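Putative glucoamylase (PDB 4QT9) is a putative glucoamylase with an alpha/alpha toroid fold that probably hydrolyses glycosidic bonds in glucans. Local coordinates at residues 92-96 with 162-166; 170-176 with 217-223; 247-253 with 287-291; 310-314 with 357-362. All coordinates share one frame; numbering follows the deposited sequence.

Interaction 1 of 4, residues 92-96 with 162-166; sequences LARME and IAQRI
Leu92 and Ile162 meet in the apolar half of this contact. CD1 of Leu92 lies 3.6 Å from CG1 of Ile162, the side chains meeting at a slant; a first torsion that sets CG of Leu92 opposite its backbone N (chi1 -179°) swings the branched end toward the partner helix. Ile162 sends its two arms to different neighbours. Its CG2 sits 4.4 Å from CB of Met95, a selenomethionine, while its CD1 passes Glu96 at roughly a right angle, 3.8 Å from CB of Glu96. Helices 88-104 and 157-172 run nearly parallel here, with local axes 11.4 Å apart at 26°, as neighbours in the alpha/alpha toroid, and Tyr152 of helix 135-152 touches both Met95 and Ile162. The polar half is a salt bridge between Glu96 and Arg165, the carboxylate meeting the edge of the guanidinium. Glu96 has two conformations; in the one described, OE1 of Glu96 is 2.4 Å from NH1 of Arg165, so the geometry is doubtful, and the bond from NH2 to OE2 is weak. NH2 of Arg165 also salt-bridges Glu103 and hydrogen-bonds Ser100. With a leucine in place of Arg165, Glu96 and Glu103 would probably lose the positive charge they share.

Interaction 2 of 4, residues 170-176 with 217-223; sequences WREVDWD and ASPTHGV
Thr220 and Arg171 meet where the end of helix 157-172 is flanked by the loop that follows helix 209-217, a loop opening with an ST motif at Ser218 in this alpha/alpha toroid. OG1 of Thr220 donates to O of Arg171 at 2.7 Å, tilted 16° from the carbonyl plane; a chi1 of 46° places the hydroxyl between the backbone N and carbonyl carbon of Thr220 and leaves CG2 beside the arginine, 3.6 Å from NH1 of Arg171. The guanidinium of Arg171, whose NE pairs with Asp167, carries CG of Pro219 over one face, 3.7 Å above its centre. The same proline also reaches Trp170, with CD of Pro219 3.3 Å from NE1 of Trp170, an atom hydrogen-bonded to Asp419. The Asp174 carboxylate stacks over the imidazole of His221, the planes 27° apart and the group offset toward the ring's rim; OD1 of Asp174 is held by the backbone N of Trp177. A weak hydrogen bond runs from Asp176 N to His221 O, with CG1 of Val223 packed beside Asp176.

Behind this first shell, OG of Ser218 accepts from N of His221 at 2.9 Å and fixes the turn that presents Thr220 and His221. One water ties the layers together: it accepts from Ser218 OG at 2.7 Å, donates to the carbonyls of Trp170 and Val173, and takes a weak bond from NE1 of Trp175.

Interaction 3 of 4, residues 247-253 with 287-291; sequences IELHLRY and EMRNL
Strand 247-251 crosses helix 284-301 at 134° with local axes 8.1 Å apart, and the closest CA pair, 6.3 Å, joins Leu249 to Glu287. Glu287 does most of the polar work. Bent at its second torsion (chi2 62°), it lifts the carboxylate against the strand backbone: OE1 of Glu287 accepts on its syn side from N of His250 at 2.8 Å, fairly straight at 163°, while OE2 of Glu287 takes the hydroxyl of Tyr253 at 2.6 Å on its anti side and a weak bond from N of Leu251. The tyrosine ring and the carboxylate are nearly coplanar, with the oxygen at the ring's edge. One turn further, ND2 of Asn290 donates to O of Glu248 at 2.8 Å, in the carbonyl plane. Apolar groups pack alongside: CD2 of Leu249 comes 3.8 Å from CB of Asn290, and CD2 of Leu291 lies 3.7 Å from CE2 of Tyr253. An alanine in place of Glu287 would probably leave the amide of His250 and the hydroxyl of Tyr253 without this acceptor and the ring freer to shift. The whole is a beta hairpin, strands 239-244 and 247-251, laid against a helix of the alpha/alpha toroid.

Interaction 4 of 4, residues 310-314 with 357-362; sequences GPDCW and QVMRHL
Val358 and Trp314 meet methyl to ring: CG2 of Val358 sits over one face of the indole, 3.5 Å from the centroid of the five-membered ring of Trp314, in a CH-pi contact where the two side chains cross at about a right angle. The indole comes to lie there through a first torsion of 56°, which puts CG of Trp314 in the crowded position between backbone N and carbonyl carbon. Helices also touch it: Ala344 of helix 341-345 and Thr292, Arg296 and Cys299 of helix 284-301.

A second CH-pi contact is built the other way round, the loop supplying the CH and the helix the ring. CB of Asp312 stands 3.7 Å above the imidazole plane of His361, shifted toward the rim, while CB of Cys313 approaches the same ring obliquely, 3.8 Å from CD2 of His361. The carboxylate of Asp312 turns instead to Gln357, whose NE2 donates to OD1 of Asp312 at 3.0 Å. That oxygen lies near the plane of the Gln357 amide, but the donor meets the carboxylate from above its plane, the two flat groups standing 80° apart. O of Asp312 receives a CA-H...O contact from CA of Val358 at 3.4 Å.

One water links the pieces, donating to the carbonyl of Pro311 and to OE1 of Gln357 and accepting from NE1 of Trp314 at 3.1 Å. The arrangement is that of a type I beta turn, Gly310 to Cys313, docked on the flank of helix 352-364 in the alpha/alpha toroid.

The four contacts sample one toroid from different sides. Interactions 1 and 2 share helix 157-172, first along its flank and then at its end, and their centres lie about 20 Å apart; interactions 3 and 4 lie across the chain's centre from interaction 1. Chemistry follows place. Interaction 3 is the most buried and relies on polar side chains satisfying strand amides and a carbonyl. Interaction 1, helix against helix, sets a small apolar patch beside a partly exposed charge pair. Interactions 2 and 4, where a loop meets a helix end and the chain beyond it or a helix flank, combine stacked or CH-pi contacts with bridging waters. Interactions 3 and 4 approach within about 7 Å at their nearest atoms, without touching.

Interaction 1 of 4, residues 92-96 with 162-166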
loop_
_atom_site.group_PDB
_atom_site.type_symbol
_atom_site.label_atom_id
_atom_site.label_comp_id
_atom_site.label_asym_id
_atom_site.label_seq_id
_atom_site.Cartn_x
_atom_site.Cartn_y
_atom_site.Cartn_z
ATOM N N LEU A 92 -13.233 3.605 17.717
ATOM C CA LEU A 92 -12.230 3.923 18.749
ATOM C C LEU A 92 -11.844 2.645 19.489
ATOM O O LEU A 92 -10.667 2.460 19.790
ATOM C CB LEU A 92 -12.758 4.989 19.727
ATOM C CG LEU A 92 -11.812 5.451 20.854
ATOM C CD1 LEU A 92 -10.630 6.219 20.292
ATOM C CD2 LEU A 92 -12.558 6.287 21.879
ATOM N N ALA A 93 -12.822 1.746 19.750
ATOM C CA ALA A 93 -12.511 0.471 20.398
ATOM C C ALA A 93 -11.542 -0.348 19.496
ATOM O O ALA A 93 -10.582 -0.920 20.015
ATOM C CB ALA A 93 -13.784 -0.311 20.705
ATOM N N ARG A 94 -11.734 -0.327 18.141
ATOM C CA ARG A 94 -10.834 -1.045 17.241
ATOM C C ARG A 94 -9.433 -0.410 17.206
ATOM O O ARG A 94 -8.449 -1.150 17.282
ATOM C CB ARG A 94 -11.410 -1.166 15.816
ATOM C CG ARG A 94 -10.450 -1.777 14.759
ATOM C CD ARG A 94 -10.030 -3.215 15.055
ATOM N NE ARG A 94 -11.194 -4.088 14.996
ATOM C CZ ARG A 94 -11.586 -4.725 13.904
ATOM N NH1 ARG A 94 -10.862 -4.658 12.788
ATOM N NH2 ARG A 94 -12.682 -5.465 13.923
HETATM N N MSE A 95 -9.338 0.938 17.097
HETATM C CA MSE A 95 -8.047 1.648 17.078
HETATM C C MSE A 95 -7.261 1.359 18.355
HETATM O O MSE A 95 -6.058 1.118 18.269
HETATM C CB MSE A 95 -8.217 3.175 16.890
HETATM C CG MSE A 95 -8.770 3.568 15.510
HETATM SE SE MSE A 95 -7.929 2.652 13.954
HETATM C CE MSE A 95 -8.885 3.583 12.543
ATOM N N GLU A 96 -7.942 1.359 19.518
ATOM C CA GLU A 96 -7.323 1.087 20.827
ATOM C C GLU A 96 -6.724 -0.329 20.830
ATOM O O GLU A 96 -5.572 -0.507 21.228
ATOM C CB GLU A 96 -8.349 1.277 21.963
ATOM C CG GLU A 96 -8.065 0.497 23.240
ATOM C CD GLU A 96 -6.885 0.934 24.081
ATOM O OE1 GLU A 96 -6.757 2.150 24.342
ATOM O OE2 GLU A 96 -6.128 0.050 24.541
ATOM N N ILE A 162 -5.474 8.332 22.495
ATOM C CA ILE A 162 -5.154 7.332 21.474
ATOM C C ILE A 162 -4.097 7.918 20.544
ATOM O O ILE A 162 -3.110 7.233 20.272
ATOM C CB ILE A 162 -6.432 6.837 20.721
ATOM C CG1 ILE A 162 -7.271 5.903 21.605
ATOM C CG2 ILE A 162 -6.114 6.164 19.386
ATOM C CD1 ILE A 162 -6.567 4.646 22.075
ATOM N N ALA A 163 -4.267 9.203 20.122
ATOM C CA ALA A 163 -3.321 9.904 19.250
ATOM C C ALA A 163 -1.935 9.980 19.895
ATOM O O ALA A 163 -0.935 9.689 19.237
ATOM C CB ALA A 163 -3.829 11.307 18.918
ATOM N N GLN A 164 -1.881 10.328 21.200
ATOM C CA GLN A 164 -0.638 10.446 21.967
ATOM C C GLN A 164 0.129 9.101 21.961
ATOM O O GLN A 164 1.347 9.097 21.832
ATOM C CB GLN A 164 -0.976 10.912 23.394
ATOM C CG GLN A 164 0.202 11.243 24.263
ATOM C CD GLN A 164 -0.213 11.826 25.596
ATOM O OE1 GLN A 164 0.031 11.236 26.651
ATOM N NE2 GLN A 164 -0.827 13.010 25.579
ATOM N N ARG A 165 -0.598 7.962 22.066
ATOM C CA ARG A 165 -0.006 6.625 22.047
ATOM C C ARG A 165 0.565 6.320 20.649
ATOM O O ARG A 165 1.634 5.710 20.528
ATOM C CB ARG A 165 -1.055 5.579 22.487
ATOM C CG ARG A 165 -1.244 5.602 24.001
ATOM C CD ARG A 165 -2.416 4.779 24.400
ATOM N NE ARG A 165 -2.182 3.346 24.225
ATOM C CZ ARG A 165 -3.148 2.434 24.224
ATOM N NH1 ARG A 165 -4.411 2.794 24.384
ATOM N NH2 ARG A 165 -2.852 1.150 24.088
ATOM N N ILE A 166 -0.112 6.799 19.597
ATOM C CA ILE A 166 0.337 6.619 18.222
ATOM C C ILE A 166 1.636 7.436 17.989
ATOM O O ILE A 166 2.596 6.921 17.373
ATOM C CB ILE A 166 -0.782 7.001 17.217
ATOM C CG1 ILE A 166 -1.858 5.898 17.165
ATOM C CG2 ILE A 166 -0.191 7.238 15.808
ATOM C CD1 ILE A 166 -3.237 6.328 16.689
#

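Interaction 2 of 4, residues 170-176 with 217-223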
loop_
_atom_site.group_PDB
_atom_site.type_symbol
_atom_site.label_atom_id
_atom_site.label_comp_id
_atom_site.label_asym_id
_atom_site.label_seq_id
_atom_site.Cartn_x
_atom_site.Cartn_y
_atom_site.Cartn_z
ATOM N N TRP A 170 5.360 6.203 16.587
ATOM C CA TRP A 170 5.954 6.933 15.462
ATOM C C TRP A 170 7.344 7.447 15.908
ATOM O O TRP A 170 8.328 7.219 15.203
ATOM C CB TRP A 170 5.007 8.093 15.007
ATOM C CG TRP A 170 5.626 9.261 14.257
ATOM C CD1 TRP A 170 5.607 10.575 14.638
ATOM C CD2 TRP A 170 6.320 9.221 12.986
ATOM N NE1 TRP A 170 6.233 11.357 13.686
ATOM C CE2 TRP A 170 6.669 10.549 12.656
ATOM C CE3 TRP A 170 6.699 8.188 12.115
ATOM C CZ2 TRP A 170 7.321 10.881 11.454
ATOM C CZ3 TRP A 170 7.375 8.513 10.934
ATOM C CH2 TRP A 170 7.691 9.845 10.622
ATOM N N ARG A 171 7.438 8.064 17.103
ATOM C CA ARG A 171 8.726 8.597 17.607
ATOM C C ARG A 171 9.752 7.493 17.931
ATOM O O ARG A 171 10.958 7.771 17.968
ATOM C CB ARG A 171 8.526 9.485 18.831
ATOM C CG ARG A 171 7.921 10.809 18.463
ATOM C CD ARG A 171 7.589 11.642 19.674
ATOM N NE ARG A 171 7.155 12.957 19.229
ATOM C CZ ARG A 171 7.967 13.995 19.056
ATOM N NH1 ARG A 171 9.256 13.896 19.358
ATOM N NH2 ARG A 171 7.495 15.143 18.592
ATOM N N GLU A 172 9.278 6.245 18.135
ATOM C CA GLU A 172 10.146 5.125 18.479
ATOM C C GLU A 172 10.781 4.470 17.239
ATOM O O GLU A 172 11.780 3.756 17.382
ATOM C CB GLU A 172 9.386 4.093 19.320
ATOM C CG GLU A 172 9.295 4.506 20.779
ATOM C CD GLU A 172 8.454 3.630 21.692
ATOM O OE1 GLU A 172 7.519 2.953 21.202
ATOM O OE2 GLU A 172 8.716 3.657 22.917
ATOM N N VAL A 173 10.266 4.735 16.031
ATOM C CA VAL A 173 10.893 4.124 14.827
ATOM C C VAL A 173 12.258 4.755 14.553
ATOM O O VAL A 173 12.336 5.943 14.205
ATOM C CB VAL A 173 10.041 4.131 13.533
ATOM C CG1 VAL A 173 10.742 3.330 12.432
ATOM C CG2 VAL A 173 8.641 3.577 13.785
ATOM N N ASP A 174 13.334 3.938 14.681
ATOM C CA ASP A 174 14.695 4.441 14.445
ATOM C C ASP A 174 15.078 4.270 12.960
ATOM O O ASP A 174 15.813 3.330 12.605
ATOM C CB ASP A 174 15.720 3.770 15.377
ATOM C CG ASP A 174 17.110 4.432 15.398
ATOM O OD1 ASP A 174 17.399 5.259 14.500
ATOM O OD2 ASP A 174 17.901 4.118 16.299
ATOM N N TRP A 175 14.577 5.188 12.096
ATOM C CA TRP A 175 14.855 5.125 10.645
ATOM C C TRP A 175 16.365 5.215 10.389
ATOM O O TRP A 175 16.897 4.492 9.543
ATOM C CB TRP A 175 14.126 6.251 9.871
ATOM C CG TRP A 175 12.672 6.374 10.203
ATOM C CD1 TRP A 175 12.116 7.141 11.185
ATOM C CD2 TRP A 175 11.588 5.636 9.603
ATOM N NE1 TRP A 175 10.747 6.974 11.200
ATOM C CE2 TRP A 175 10.396 6.057 10.236
ATOM C CE3 TRP A 175 11.503 4.705 8.546
ATOM C CZ2 TRP A 175 9.134 5.537 9.882
ATOM C CZ3 TRP A 175 10.257 4.182 8.204
ATOM C CH2 TRP A 175 9.090 4.622 8.842
ATOM N N ASP A 176 17.056 6.076 11.170
ATOM C CA ASP A 176 18.478 6.335 11.023
ATOM C C ASP A 176 19.308 5.066 11.232
ATOM O O ASP A 176 20.340 4.921 10.587
ATOM C CB ASP A 176 18.916 7.453 11.978
ATOM C CG ASP A 176 20.362 7.846 11.822
ATOM O OD1 ASP A 176 20.655 8.697 10.949
ATOM O OD2 ASP A 176 21.203 7.314 12.582
ATOM N N ALA A 217 11.054 12.800 7.775
ATOM C CA ALA A 217 10.029 13.443 8.616
ATOM C C ALA A 217 10.180 13.156 10.119
ATOM O O ALA A 217 9.625 13.901 10.932
ATOM C CB ALA A 217 8.650 12.977 8.169
ATOM N N SER A 218 10.855 12.052 10.494
ATOM C CA SER A 218 10.937 11.620 11.890
ATOM C C SER A 218 11.403 12.739 12.800
ATOM O O SER A 218 12.451 13.355 12.534
ATOM C CB SER A 218 11.843 10.411 12.045
ATOM O OG SER A 218 11.951 10.081 13.418
ATOM N N PRO A 219 10.610 13.048 13.859
ATOM C CA PRO A 219 10.998 14.135 14.754
ATOM C C PRO A 219 12.079 13.695 15.764
ATOM O O PRO A 219 12.607 14.543 16.515
ATOM C CB PRO A 219 9.683 14.480 15.445
ATOM C CG PRO A 219 9.008 13.144 15.598
ATOM C CD PRO A 219 9.333 12.434 14.293
ATOM N N THR A 220 12.461 12.401 15.748
ATOM C CA THR A 220 13.459 11.888 16.718
ATOM C C THR A 220 14.658 11.196 16.046
ATOM O O THR A 220 15.788 11.362 16.496
ATOM C CB THR A 220 12.777 10.879 17.646
ATOM O OG1 THR A 220 12.008 10.003 16.813
ATOM C CG2 THR A 220 11.872 11.547 18.670
ATOM N N HIS A 221 14.400 10.364 15.021
ATOM C CA HIS A 221 15.462 9.608 14.360
ATOM C C HIS A 221 15.453 9.850 12.864
ATOM O O HIS A 221 15.652 8.922 12.072
ATOM C CB HIS A 221 15.306 8.107 14.676
ATOM C CG HIS A 221 15.327 7.798 16.147
ATOM N ND1 HIS A 221 16.506 7.797 16.870
ATOM C CD2 HIS A 221 14.312 7.436 16.968
ATOM C CE1 HIS A 221 16.168 7.485 18.111
ATOM N NE2 HIS A 221 14.855 7.268 18.216
ATOM N N GLY A 222 15.215 11.107 12.491
ATOM C CA GLY A 222 15.183 11.560 11.101
ATOM C C GLY A 222 16.524 11.419 10.407
ATOM O O GLY A 222 17.576 11.486 11.047
ATOM N N VAL A 223 16.497 11.186 9.098
ATOM C CA VAL A 223 17.727 11.005 8.357
ATOM C C VAL A 223 18.125 12.301 7.616
ATOM O O VAL A 223 17.240 13.096 7.269
ATOM C CB VAL A 223 17.622 9.807 7.371
ATOM C CG1 VAL A 223 17.293 8.518 8.111
ATOM C CG2 VAL A 223 16.626 10.076 6.250
HETATM O O HOH W 1 10.658 7.805 13.903
HETATM O O HOH W 2 12.354 15.157 19.181
#

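Interaction 3 of 4, residues 247-253 with 287-291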
loop_
_atom_site.group_PDB
_atom_site.type_symbol
_atom_site.label_atom_id
_atom_site.label_comp_id
_atom_site.label_asym_id
_atom_site.label_seq_id
_atom_site.Cartn_x
_atom_site.Cartn_y
_atom_site.Cartn_z
ATOM N N ILE A 247 3.744 5.610 -24.587
ATOM C CA ILE A 247 3.497 6.553 -23.491
ATOM C C ILE A 247 4.817 6.899 -22.827
ATOM O O ILE A 247 5.650 6.030 -22.591
ATOM C CB ILE A 247 2.443 5.989 -22.486
ATOM C CG1 ILE A 247 1.094 5.750 -23.197
ATOM C CG2 ILE A 247 2.250 6.924 -21.259
ATOM C CD1 ILE A 247 0.269 4.653 -22.677
ATOM N N GLU A 248 5.005 8.180 -22.544
ATOM C CA GLU A 248 6.230 8.696 -21.959
ATOM C C GLU A 248 6.261 8.522 -20.433
ATOM O O GLU A 248 5.376 9.003 -19.718
ATOM C CB GLU A 248 6.388 10.178 -22.368
ATOM C CG GLU A 248 7.570 10.912 -21.759
ATOM C CD GLU A 248 8.931 10.557 -22.321
ATOM O OE1 GLU A 248 9.175 10.826 -23.521
ATOM O OE2 GLU A 248 9.770 10.043 -21.546
ATOM N N LEU A 249 7.307 7.836 -19.937
ATOM C CA LEU A 249 7.584 7.705 -18.494
ATOM C C LEU A 249 8.881 8.496 -18.184
ATOM O O LEU A 249 9.834 8.464 -18.974
ATOM C CB LEU A 249 7.673 6.246 -18.040
ATOM C CG LEU A 249 6.419 5.368 -18.248
ATOM C CD1 LEU A 249 6.725 3.951 -17.908
ATOM C CD2 LEU A 249 5.224 5.841 -17.389
ATOM N N HIS A 250 8.879 9.257 -17.084
ATOM C CA HIS A 250 10.006 10.135 -16.729
ATOM C C HIS A 250 11.090 9.449 -15.884
ATOM O O HIS A 250 12.266 9.799 -15.994
ATOM C CB HIS A 250 9.469 11.353 -15.952
ATOM C CG HIS A 250 10.501 12.386 -15.649
ATOM N ND1 HIS A 250 11.083 13.141 -16.644
ATOM C CD2 HIS A 250 11.024 12.752 -14.455
ATOM C CE1 HIS A 250 11.946 13.938 -16.031
ATOM N NE2 HIS A 250 11.949 13.732 -14.713
ATOM N N LEU A 251 10.691 8.484 -15.051
ATOM C CA LEU A 251 11.598 7.855 -14.099
ATOM C C LEU A 251 12.199 6.543 -14.560
ATOM O O LEU A 251 11.642 5.871 -15.430
ATOM C CB LEU A 251 10.847 7.600 -12.759
ATOM C CG LEU A 251 10.155 8.805 -12.123
ATOM C CD1 LEU A 251 9.387 8.402 -10.909
ATOM C CD2 LEU A 251 11.169 9.932 -11.781
ATOM N N ARG A 252 13.317 6.159 -13.901
ATOM C CA ARG A 252 13.966 4.868 -14.037
ATOM C C ARG A 252 13.252 3.903 -13.073
ATOM O O ARG A 252 13.318 4.100 -11.864
ATOM C CB ARG A 252 15.469 4.972 -13.695
ATOM C CG ARG A 252 16.133 3.591 -13.580
ATOM C CD ARG A 252 17.418 3.597 -12.776
ATOM N NE ARG A 252 17.255 4.063 -11.394
ATOM C CZ ARG A 252 18.276 4.362 -10.598
ATOM N NH1 ARG A 252 19.524 4.226 -11.029
ATOM N NH2 ARG A 252 18.058 4.798 -9.362
ATOM N N TYR A 253 12.568 2.881 -13.603
ATOM C CA TYR A 253 11.886 1.864 -12.798
ATOM C C TYR A 253 12.901 0.753 -12.528
ATOM O O TYR A 253 13.613 0.329 -13.432
ATOM C CB TYR A 253 10.607 1.366 -13.518
ATOM C CG TYR A 253 9.541 2.442 -13.568
ATOM C CD1 TYR A 253 9.608 3.482 -14.498
ATOM C CD2 TYR A 253 8.504 2.462 -12.649
ATOM C CE1 TYR A 253 8.686 4.529 -14.486
ATOM C CE2 TYR A 253 7.574 3.500 -12.629
ATOM C CZ TYR A 253 7.672 4.536 -13.545
ATOM O OH TYR A 253 6.736 5.539 -13.524
ATOM N N GLU A 287 3.137 11.267 -13.698
ATOM C CA GLU A 287 3.993 10.082 -13.841
ATOM C C GLU A 287 3.199 8.806 -13.557
ATOM O O GLU A 287 3.234 7.868 -14.351
ATOM C CB GLU A 287 5.240 10.165 -12.918
ATOM C CG GLU A 287 6.203 8.990 -13.074
ATOM C CD GLU A 287 6.857 8.780 -14.435
ATOM O OE1 GLU A 287 6.781 9.681 -15.304
ATOM O OE2 GLU A 287 7.503 7.723 -14.607
HETATM N N MSE A 288 2.440 8.810 -12.467
HETATM C CA MSE A 288 1.632 7.673 -12.011
HETATM C C MSE A 288 0.407 7.452 -12.891
HETATM O O MSE A 288 -0.012 6.299 -13.066
HETATM C CB MSE A 288 1.244 7.832 -10.534
HETATM C CG MSE A 288 2.457 7.827 -9.582
HETATM SE SE MSE A 288 3.972 6.608 -10.078
HETATM C CE MSE A 288 5.470 7.894 -9.657
ATOM N N ARG A 289 -0.152 8.543 -13.460
ATOM C CA ARG A 289 -1.263 8.447 -14.401
ATOM C C ARG A 289 -0.738 7.747 -15.663
ATOM O O ARG A 289 -1.392 6.843 -16.173
ATOM C CB ARG A 289 -1.855 9.834 -14.719
ATOM C CG ARG A 289 -2.968 9.813 -15.770
ATOM C CD ARG A 289 -3.517 11.192 -16.067
ATOM N NE ARG A 289 -4.248 11.212 -17.339
ATOM C CZ ARG A 289 -5.548 10.958 -17.469
ATOM N NH1 ARG A 289 -6.282 10.649 -16.405
ATOM N NH2 ARG A 289 -6.124 11.006 -18.663
ATOM N N ASN A 290 0.485 8.118 -16.113
ATOM C CA ASN A 290 1.092 7.511 -17.301
ATOM C C ASN A 290 1.425 6.056 -17.077
ATOM O O ASN A 290 1.249 5.266 -17.993
ATOM C CB ASN A 290 2.324 8.280 -17.755
ATOM C CG ASN A 290 1.936 9.452 -18.588
ATOM O OD1 ASN A 290 0.743 9.748 -18.754
ATOM N ND2 ASN A 290 2.923 10.129 -19.142
ATOM N N LEU A 291 1.865 5.696 -15.866
ATOM C CA LEU A 291 2.163 4.301 -15.537
ATOM C C LEU A 291 0.854 3.470 -15.573
ATOM O O LEU A 291 0.872 2.319 -16.016
ATOM C CB LEU A 291 2.896 4.177 -14.189
ATOM C CG LEU A 291 3.393 2.790 -13.820
ATOM C CD1 LEU A 291 4.448 2.271 -14.819
ATOM C CD2 LEU A 291 3.937 2.767 -12.405
#

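Interaction 4 of 4, residues 310-314 with 357-362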
loop_
_atom_site.group_PDB
_atom_site.type_symbol
_atom_site.label_atom_id
_atom_site.label_comp_id
_atom_site.label_asym_id
_atom_site.label_seq_id
_atom_site.Cartn_x
_atom_site.Cartn_y
_atom_site.Cartn_z
ATOM N N GLY A 310 -9.054 -6.125 -22.276
ATOM C CA GLY A 310 -9.590 -5.049 -23.107
ATOM C C GLY A 310 -9.866 -3.757 -22.353
ATOM O O GLY A 310 -9.474 -3.639 -21.197
ATOM N N PRO A 311 -10.566 -2.762 -22.964
ATOM C CA PRO A 311 -10.813 -1.481 -22.253
ATOM C C PRO A 311 -11.703 -1.608 -21.022
ATOM O O PRO A 311 -11.606 -0.774 -20.128
ATOM C CB PRO A 311 -11.477 -0.592 -23.311
ATOM C CG PRO A 311 -11.240 -1.291 -24.628
ATOM C CD PRO A 311 -11.111 -2.738 -24.338
ATOM N N ASP A 312 -12.550 -2.647 -20.959
ATOM C CA ASP A 312 -13.422 -2.890 -19.805
ATOM C C ASP A 312 -12.750 -3.819 -18.788
ATOM O O ASP A 312 -13.283 -4.004 -17.702
ATOM C CB ASP A 312 -14.762 -3.507 -20.259
ATOM C CG ASP A 312 -15.570 -2.659 -21.228
ATOM O OD1 ASP A 312 -16.052 -1.571 -20.813
ATOM O OD2 ASP A 312 -15.742 -3.092 -22.394
ATOM N N CYS A 313 -11.624 -4.447 -19.147
ATOM C CA CYS A 313 -10.977 -5.401 -18.245
ATOM C C CYS A 313 -9.459 -5.341 -18.407
ATOM O O CYS A 313 -8.895 -5.897 -19.351
ATOM C CB CYS A 313 -11.516 -6.813 -18.477
ATOM S SG CYS A 313 -10.957 -8.026 -17.256
ATOM N N TRP A 314 -8.806 -4.616 -17.490
ATOM C CA TRP A 314 -7.357 -4.442 -17.513
ATOM C C TRP A 314 -6.843 -4.256 -16.091
ATOM O O TRP A 314 -7.633 -3.982 -15.188
ATOM C CB TRP A 314 -6.935 -3.225 -18.396
ATOM C CG TRP A 314 -7.559 -1.910 -18.008
ATOM C CD1 TRP A 314 -8.715 -1.373 -18.509
ATOM C CD2 TRP A 314 -7.037 -0.950 -17.077
ATOM N NE1 TRP A 314 -8.954 -0.144 -17.938
ATOM C CE2 TRP A 314 -7.937 0.144 -17.053
ATOM C CE3 TRP A 314 -5.884 -0.895 -16.276
ATOM C CZ2 TRP A 314 -7.729 1.268 -16.247
ATOM C CZ3 TRP A 314 -5.685 0.218 -15.461
ATOM C CH2 TRP A 314 -6.609 1.276 -15.439
ATOM N N GLN A 357 -14.842 2.030 -15.364
ATOM C CA GLN A 357 -15.209 1.137 -16.461
ATOM C C GLN A 357 -14.928 -0.303 -16.062
ATOM O O GLN A 357 -15.766 -1.182 -16.250
ATOM C CB GLN A 357 -14.396 1.501 -17.713
ATOM C CG GLN A 357 -15.199 1.491 -18.975
ATOM C CD GLN A 357 -14.337 1.753 -20.181
ATOM O OE1 GLN A 357 -13.505 2.674 -20.198
ATOM N NE2 GLN A 357 -14.536 0.944 -21.225
ATOM N N VAL A 358 -13.749 -0.532 -15.474
ATOM C CA VAL A 358 -13.346 -1.861 -15.032
ATOM C C VAL A 358 -14.166 -2.242 -13.800
ATOM O O VAL A 358 -14.645 -3.385 -13.727
ATOM C CB VAL A 358 -11.818 -1.902 -14.785
ATOM C CG1 VAL A 358 -11.377 -3.228 -14.170
ATOM C CG2 VAL A 358 -11.083 -1.657 -16.094
HETATM N N MSE A 359 -14.394 -1.278 -12.876
HETATM C CA MSE A 359 -15.177 -1.531 -11.663
HETATM C C MSE A 359 -16.599 -1.993 -12.010
HETATM O O MSE A 359 -17.077 -2.962 -11.433
HETATM C CB MSE A 359 -15.233 -0.297 -10.767
HETATM C CG MSE A 359 -15.763 -0.615 -9.367
HETATM SE SE MSE A 359 -16.054 1.002 -8.314
HETATM C CE MSE A 359 -14.341 1.791 -8.410
ATOM N N ARG A 360 -17.252 -1.295 -12.949
ATOM C CA ARG A 360 -18.606 -1.587 -13.445
ATOM C C ARG A 360 -18.653 -2.988 -14.105
ATOM O O ARG A 360 -19.585 -3.774 -13.818
ATOM C CB ARG A 360 -19.029 -0.465 -14.431
ATOM C CG ARG A 360 -20.225 -0.725 -15.353
ATOM C CD ARG A 360 -21.549 -0.296 -14.759
ATOM N NE ARG A 360 -21.552 1.101 -14.321
ATOM C CZ ARG A 360 -22.256 1.552 -13.289
ATOM N NH1 ARG A 360 -23.019 0.724 -12.584
ATOM N NH2 ARG A 360 -22.203 2.833 -12.952
ATOM N N HIS A 361 -17.626 -3.304 -14.945
ATOM C CA HIS A 361 -17.498 -4.590 -15.656
ATOM C C HIS A 361 -17.242 -5.744 -14.676
ATOM O O HIS A 361 -17.899 -6.779 -14.793
ATOM C CB HIS A 361 -16.372 -4.518 -16.703
ATOM C CG HIS A 361 -16.142 -5.787 -17.463
ATOM N ND1 HIS A 361 -16.945 -6.146 -18.527
ATOM C CD2 HIS A 361 -15.178 -6.724 -17.306
ATOM C CE1 HIS A 361 -16.469 -7.302 -18.963
ATOM N NE2 HIS A 361 -15.403 -7.686 -18.262
ATOM N N LEU A 362 -16.292 -5.564 -13.706
ATOM C CA LEU A 362 -15.971 -6.597 -12.720
ATOM C C LEU A 362 -17.186 -6.891 -11.835
ATOM O O LEU A 362 -17.523 -8.063 -11.641
ATOM C CB LEU A 362 -14.745 -6.226 -11.870
ATOM C CG LEU A 362 -13.414 -6.089 -12.597
ATOM C CD1 LEU A 362 -12.330 -5.631 -11.648
ATOM C CD2 LEU A 362 -13.046 -7.362 -13.326
HETATM O O HOH W 3 -10.843 1.598 -19.746
#